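Local coordinates for DUF5625 domain-containing protein (Sulfurospirillum deleyianum, PDB 3NKG), which is of unknown function but adopts a largely beta fold, with two antiparallel four-stranded sheets, and belongs to the DUF5625 family of the GBD clan, at residues V54-L58 / A130-D134. Coordinates in Å, arbitrary orientation, origin at the centre of the assembly. Residues are numbered along the deposited sequence.
Sequences VWKFL and AYTRD. With ACY (acetic acid), chain C.
Carbonyls in the last turn of a helix lack i+4 amide donors and must find other partners; here, where the end of helix 49-58 meets the start of edge strand 132-140, a buried arginine supplies one. Residues 54-58 are alpha-helical, with Leu58 N bonded to Val54 O (2.9 Å). The helix axis runs nearly parallel to that of strand 132-134, at 12° and 9.7 Å, and Leu58 lies opposite Arg133 (CA-CA 6.7 Å). Val54 points toward 130-134, its CG1 3.7 Å from CD1 of Tyr131, the loop residue just before the strand. Trp55 has an acetic acid molecule, probably from the crystallisation liquor, over one face of its ring; the same molecule lies over a face of the Tyr131 ring, its OXT accepting a hydrogen bond from Tyr131 N (3.1 Å). With left-handed backbone angles (48/53) and an m rotamer, Tyr131 sets its ring beside Val54 and the acetic acid. Phe57 leaves its O 3.4 Å from Arg133 NH2. Leu58, rotamer mt, sets CD1 3.7 Å from Tyr131 C and CD2 3.9 Å from Arg133 CB. Arg133, extended through chi1 and chi2 and turned at chi3 (m), donates from NH2 to Leu58 O (2.8 Å, 160°), while its NE and NH1 bond Gly125 O and Thr96 O. One guanidinium thus joins three main-chain carbonyls, so the buried cation hydrogen-bonds the helix end to the strand that carries it, and also two loop carbonyls, with leucine and valine packing supplying the apolar part.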
loop_
_atom_site.group_PDB
_atom_site.type_symbol
_atom_site.label_atom_id
_atom_site.label_comp_id
_atom_site.label_asym_id
_atom_site.label_seq_id
_atom_site.Cartn_x
_atom_site.Cartn_y
_atom_site.Cartn_z
ATOM N N VAL A 54 -2.691 1.953 -13.895
ATOM C CA VAL A 54 -2.341 1.689 -12.507
ATOM C C VAL A 54 -0.918 2.133 -12.221
ATOM O O VAL A 54 -0.657 2.715 -11.172
ATOM C CB VAL A 54 -2.559 0.228 -12.088
ATOM C CG1 VAL A 54 -1.958 -0.009 -10.712
ATOM C CG2 VAL A 54 -4.052 -0.101 -12.082
ATOM N N TRP A 55 -0.002 1.849 -13.148
ATOM C CA TRP A 55 1.339 2.396 -13.058
ATOM C C TRP A 55 1.303 3.931 -12.914
ATOM O O TRP A 55 1.963 4.518 -12.064
ATOM C CB TRP A 55 2.106 2.044 -14.316
ATOM C CG TRP A 55 3.552 2.045 -14.117
ATOM C CD1 TRP A 55 4.242 2.558 -13.053
ATOM C CD2 TRP A 55 4.525 1.491 -15.006
ATOM N NE1 TRP A 55 5.597 2.350 -13.229
ATOM C CE2 TRP A 55 5.793 1.704 -14.421
ATOM C CE3 TRP A 55 4.447 0.856 -16.254
ATOM C CZ2 TRP A 55 6.970 1.288 -15.036
ATOM C CZ3 TRP A 55 5.614 0.440 -16.855
ATOM C CH2 TRP A 55 6.861 0.665 -16.250
ATOM N N LYS A 56 0.518 4.581 -13.750
ATOM C CA LYS A 56 0.416 6.036 -13.690
ATOM C C LYS A 56 0.028 6.520 -12.279
ATOM O O LYS A 56 0.649 7.443 -11.716
ATOM C CB LYS A 56 -0.599 6.533 -14.724
ATOM C CG LYS A 56 -0.933 8.025 -14.572
ATOM C CD LYS A 56 -1.904 8.459 -15.683
ATOM C CE LYS A 56 -2.781 9.630 -15.263
ATOM N NZ LYS A 56 -3.774 9.924 -16.349
ATOM N N PHE A 57 -0.999 5.882 -11.715
ATOM C CA PHE A 57 -1.498 6.194 -10.361
ATOM C C PHE A 57 -0.412 5.960 -9.281
ATOM O O PHE A 57 -0.233 6.775 -8.378
ATOM C CB PHE A 57 -2.736 5.312 -10.064
ATOM C CG PHE A 57 -3.422 5.632 -8.765
ATOM C CD1 PHE A 57 -3.067 4.985 -7.593
ATOM C CD2 PHE A 57 -4.424 6.602 -8.716
ATOM C CE1 PHE A 57 -3.708 5.289 -6.371
ATOM C CE2 PHE A 57 -5.069 6.917 -7.514
ATOM C CZ PHE A 57 -4.710 6.256 -6.331
ATOM N N LEU A 58 0.263 4.809 -9.341
ATOM C CA LEU A 58 1.322 4.476 -8.367
ATOM C C LEU A 58 2.538 5.415 -8.423
ATOM O O LEU A 58 3.117 5.757 -7.384
ATOM C CB LEU A 58 1.800 3.025 -8.570
ATOM C CG LEU A 58 0.798 1.928 -8.174
ATOM C CD1 LEU A 58 1.308 0.515 -8.501
ATOM C CD2 LEU A 58 0.472 2.070 -6.690
ATOM N N ALA A 130 4.652 -6.559 -7.697
ATOM C CA ALA A 130 3.847 -6.180 -8.850
ATOM C C ALA A 130 2.678 -5.297 -8.450
ATOM O O ALA A 130 1.869 -5.664 -7.610
ATOM C CB ALA A 130 3.333 -7.425 -9.580
ATOM N N TYR A 131 2.592 -4.131 -9.066
ATOM C CA TYR A 131 1.484 -3.206 -8.821
ATOM C C TYR A 131 1.235 -3.007 -7.340
ATOM O O TYR A 131 0.119 -3.195 -6.851
ATOM C CB TYR A 131 0.213 -3.687 -9.539
ATOM C CG TYR A 131 0.420 -3.767 -11.036
ATOM C CD1 TYR A 131 0.490 -2.599 -11.809
ATOM C CD2 TYR A 131 0.556 -4.994 -11.682
ATOM C CE1 TYR A 131 0.673 -2.644 -13.176
ATOM C CE2 TYR A 131 0.754 -5.052 -13.071
ATOM C CZ TYR A 131 0.814 -3.875 -13.805
ATOM O OH TYR A 131 1.006 -3.910 -15.163
ATOM N N THR A 132 2.289 -2.641 -6.623
ATOM C CA THR A 132 2.171 -2.438 -5.183
ATOM C C THR A 132 2.602 -1.033 -4.793
ATOM O O THR A 132 3.375 -0.356 -5.491
ATOM C CB THR A 132 3.057 -3.435 -4.357
ATOM O OG1 THR A 132 4.433 -3.166 -4.620
ATOM C CG2 THR A 132 2.752 -4.878 -4.706
ATOM N N ARG A 133 2.104 -0.593 -3.658
ATOM C CA ARG A 133 2.671 0.587 -3.044
ATOM C C ARG A 133 3.079 0.219 -1.613
ATOM O O ARG A 133 2.275 -0.337 -0.854
ATOM C CB ARG A 133 1.692 1.742 -3.044
ATOM C CG ARG A 133 2.250 2.863 -2.189
ATOM C CD ARG A 133 1.573 4.116 -2.402
ATOM N NE ARG A 133 1.810 4.721 -3.719
ATOM C CZ ARG A 133 1.062 5.724 -4.157
ATOM N NH1 ARG A 133 0.061 6.160 -3.379
ATOM N NH2 ARG A 133 1.282 6.275 -5.351
ATOM N N ASP A 134 4.343 0.472 -1.287
ATOM C CA ASP A 134 4.915 0.153 0.015
ATOM C C ASP A 134 4.552 1.280 0.992
ATOM O O ASP A 134 4.786 2.454 0.701
ATOM C CB ASP A 134 6.434 -0.008 -0.112
ATOM C CG ASP A 134 6.842 -1.351 -0.776
ATOM O OD1 ASP A 134 5.960 -2.221 -0.942
ATOM O OD2 ASP A 134 8.034 -1.541 -1.133
HETATM C C ACY C . 4.461 -2.143 -11.736
HETATM O O ACY C . 5.081 -1.153 -11.256
HETATM O OXT ACY C . 4.498 -3.349 -11.338
HETATM C CH3 ACY C . 3.589 -1.849 -12.901
#